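Local coordinates for protein Afp2 (Serratia entomophila, PDB 6RBN) that forms part of the contractile sheath around the tube of the anti-feeding prophage, a phage-tail-like injection system, whose contraction probably drives that tube outward, at residues 162-167 / 201-206. Numbering follows the deposited sequence.
Sequences WGTLAS and GVTPAF
A single antiparallel β-bridge, G163 with P204, joins the loop that follows strand 156-157 to the one that follows helix 173-187 in the subtilisin-like domain of the sheath subunit. Two backbone hydrogen bonds flank this non-hydrogen-bonded pair: A205 N donates to W162 O (2.8 Å) and T164 N to T203 O (3.0 Å), each N-H arriving nearly along the C=O axis of its acceptor. G163 CA also gives a CA-H...O contact to T203 O. The tight side lies at G163 and V202, both buried. V202 turns CG2 anti to its backbone N, which brings it 4.1 Å from G163 CA. V202 also touches I176 of helix 173-187, while W162 turns its indole away from 201-206, packs on P173 and donates from NE1 to G132 O. Beyond V202 the pairing loosens: G201 O meets CD1 of L165, and A166 N stays 3.7 Å from that oxygen without a hydrogen bond. The more open face carries T164, T203 and A205. Here the threonine side chains cross obliquely, and CG2 of T164, set between its own N and carbonyl carbon (OG1 anti to N, chi1 173°), approaches OG1 of T203 at 3.3 Å.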
ATOM      1  N   TRP C 162      -5.985  -5.855 106.658  1.00 82.00           N
ATOM      2  CA  TRP C 162      -4.667  -5.237 106.650  1.00 82.00           C
ATOM      3  C   TRP C 162      -3.565  -6.275 106.812  1.00 82.00           C
ATOM      4  O   TRP C 162      -3.788  -7.384 107.299  1.00 82.00           O
ATOM      5  CB  TRP C 162      -4.586  -4.199 107.767  1.00 82.00           C
ATOM      6  CG  TRP C 162      -5.295  -2.928 107.444  1.00 82.00           C
ATOM      7  CD1 TRP C 162      -6.638  -2.720 107.442  1.00 82.00           C
ATOM      8  CD2 TRP C 162      -4.694  -1.653 107.197  1.00 82.00           C
ATOM      9  NE1 TRP C 162      -6.916  -1.414 107.130  1.00 82.00           N
ATOM     10  CE2 TRP C 162      -5.737  -0.734 106.988  1.00 82.00           C
ATOM     11  CE3 TRP C 162      -3.374  -1.207 107.102  1.00 82.00           C
ATOM     12  CZ2 TRP C 162      -5.505   0.601 106.692  1.00 82.00           C
ATOM     13  CZ3 TRP C 162      -3.147   0.123 106.812  1.00 82.00           C
ATOM     14  CH2 TRP C 162      -4.203   1.011 106.608  1.00 82.00           C
ATOM     15  N   GLY C 163      -2.357  -5.900 106.391  1.00 85.79           N
ATOM     16  CA  GLY C 163      -1.234  -6.807 106.460  1.00 85.79           C
ATOM     17  C   GLY C 163      -0.361  -6.582 107.681  1.00 85.79           C
ATOM     18  O   GLY C 163      -0.424  -5.555 108.348  1.00 85.79           O
ATOM     19  N   THR C 164       0.458  -7.588 107.978  1.00 90.54           N
ATOM     20  CA  THR C 164       1.371  -7.560 109.116  1.00 90.54           C
ATOM     21  C   THR C 164       2.752  -8.083 108.722  1.00 90.54           C
ATOM     22  O   THR C 164       3.225  -9.087 109.267  1.00 90.54           O
ATOM     23  CB  THR C 164       0.771  -8.288 110.335  1.00 90.54           C
ATOM     24  OG1 THR C 164       1.745  -8.386 111.382  1.00 90.54           O
ATOM     25  CG2 THR C 164       0.161  -9.648 110.003  1.00 90.54           C
ATOM     26  N   LEU C 165       3.360  -7.402 107.734  1.00 92.09           N
ATOM     27  CA  LEU C 165       4.632  -7.726 107.072  1.00 92.09           C
ATOM     28  C   LEU C 165       5.724  -8.195 108.025  1.00 92.09           C
ATOM     29  O   LEU C 165       5.803  -7.745 109.171  1.00 92.09           O
ATOM     30  CB  LEU C 165       5.123  -6.476 106.338  1.00 92.09           C
ATOM     31  CG  LEU C 165       6.333  -6.452 105.408  1.00 92.09           C
ATOM     32  CD1 LEU C 165       6.057  -7.246 104.153  1.00 92.09           C
ATOM     33  CD2 LEU C 165       6.699  -5.021 105.067  1.00 92.09           C
ATOM     34  N   ALA C 166       6.575  -9.101 107.524  1.00 94.86           N
ATOM     35  CA  ALA C 166       7.459  -9.925 108.352  1.00 94.86           C
ATOM     36  C   ALA C 166       8.487  -9.133 109.155  1.00 94.86           C
ATOM     37  O   ALA C 166       9.088  -9.692 110.080  1.00 94.86           O
ATOM     38  CB  ALA C 166       8.181 -10.948 107.474  1.00 94.86           C
ATOM     39  N   SER C 167       8.705  -7.860 108.843  1.00 96.09           N
ATOM     40  CA  SER C 167       9.500  -6.987 109.691  1.00 96.09           C
ATOM     41  C   SER C 167       8.679  -6.349 110.807  1.00 96.09           C
ATOM     42  O   SER C 167       9.183  -5.461 111.502  1.00 96.09           O
ATOM     43  CB  SER C 167      10.168  -5.896 108.851  1.00 96.09           C
ATOM     44  OG  SER C 167       9.205  -5.008 108.313  1.00 96.09           O
ATOM     45  N   GLY C 201       5.615 -12.800 101.447  1.00 84.84           N
ATOM     46  CA  GLY C 201       6.229 -11.947 102.440  1.00 84.84           C
ATOM     47  C   GLY C 201       5.273 -11.206 103.344  1.00 84.84           C
ATOM     48  O   GLY C 201       5.730 -10.515 104.259  1.00 84.84           O
ATOM     49  N   VAL C 202       3.967 -11.347 103.142  1.00 82.33           N
ATOM     50  CA  VAL C 202       2.977 -10.642 103.941  1.00 82.33           C
ATOM     51  C   VAL C 202       1.945 -11.663 104.401  1.00 82.33           C
ATOM     52  O   VAL C 202       1.723 -12.683 103.746  1.00 82.33           O
ATOM     53  CB  VAL C 202       2.341  -9.467 103.143  1.00 82.33           C
ATOM     54  CG1 VAL C 202       1.466  -9.963 102.004  1.00 82.33           C
ATOM     55  CG2 VAL C 202       1.589  -8.497 104.048  1.00 82.33           C
ATOM     56  N   THR C 203       1.376 -11.432 105.578  1.00 83.99           N
ATOM     57  CA  THR C 203       0.309 -12.251 106.128  1.00 83.99           C
ATOM     58  C   THR C 203      -0.820 -11.321 106.547  1.00 83.99           C
ATOM     59  O   THR C 203      -0.568 -10.154 106.862  1.00 83.99           O
ATOM     60  CB  THR C 203       0.781 -13.088 107.332  1.00 83.99           C
ATOM     61  OG1 THR C 203       1.333 -12.229 108.335  1.00 83.99           O
ATOM     62  CG2 THR C 203       1.822 -14.118 106.917  1.00 83.99           C
ATOM     63  N   PRO C 204      -2.069 -11.782 106.507  1.00 82.51           N
ATOM     64  CA  PRO C 204      -3.163 -10.939 106.993  1.00 82.51           C
ATOM     65  C   PRO C 204      -3.115 -10.786 108.502  1.00 82.51           C
ATOM     66  O   PRO C 204      -2.685 -11.684 109.227  1.00 82.51           O
ATOM     67  CB  PRO C 204      -4.420 -11.690 106.544  1.00 82.51           C
ATOM     68  CG  PRO C 204      -3.987 -13.088 106.394  1.00 82.51           C
ATOM     69  CD  PRO C 204      -2.576 -13.029 105.907  1.00 82.51           C
ATOM     70  N   ALA C 205      -3.555  -9.618 108.967  1.00 84.47           N
ATOM     71  CA  ALA C 205      -3.569  -9.355 110.401  1.00 84.47           C
ATOM     72  C   ALA C 205      -4.644 -10.161 111.107  1.00 84.47           C
ATOM     73  O   ALA C 205      -4.471 -10.543 112.269  1.00 84.47           O
ATOM     74  CB  ALA C 205      -3.770  -7.865 110.661  1.00 84.47           C
ATOM     75  N   PHE C 206      -5.748 -10.434 110.424  1.00 87.16           N
ATOM     76  CA  PHE C 206      -6.898 -11.112 110.997  1.00 87.16           C
ATOM     77  C   PHE C 206      -7.188 -12.368 110.190  1.00 87.16           C
ATOM     78  O   PHE C 206      -6.765 -12.506 109.041  1.00 87.16           O
ATOM     79  CB  PHE C 206      -8.124 -10.195 110.990  1.00 87.16           C
ATOM     80  CG  PHE C 206      -7.976  -8.987 111.862  1.00 87.16           C
ATOM     81  CD1 PHE C 206      -7.200  -9.022 113.007  1.00 87.16           C
ATOM     82  CD2 PHE C 206      -8.551  -7.788 111.489  1.00 87.16           C
ATOM     83  CE1 PHE C 206      -7.047  -7.898 113.795  1.00 87.16           C
ATOM     84  CE2 PHE C 206      -8.393  -6.660 112.263  1.00 87.16           C
ATOM     85  CZ  PHE C 206      -7.644  -6.716 113.420  1.00 87.16           C
TER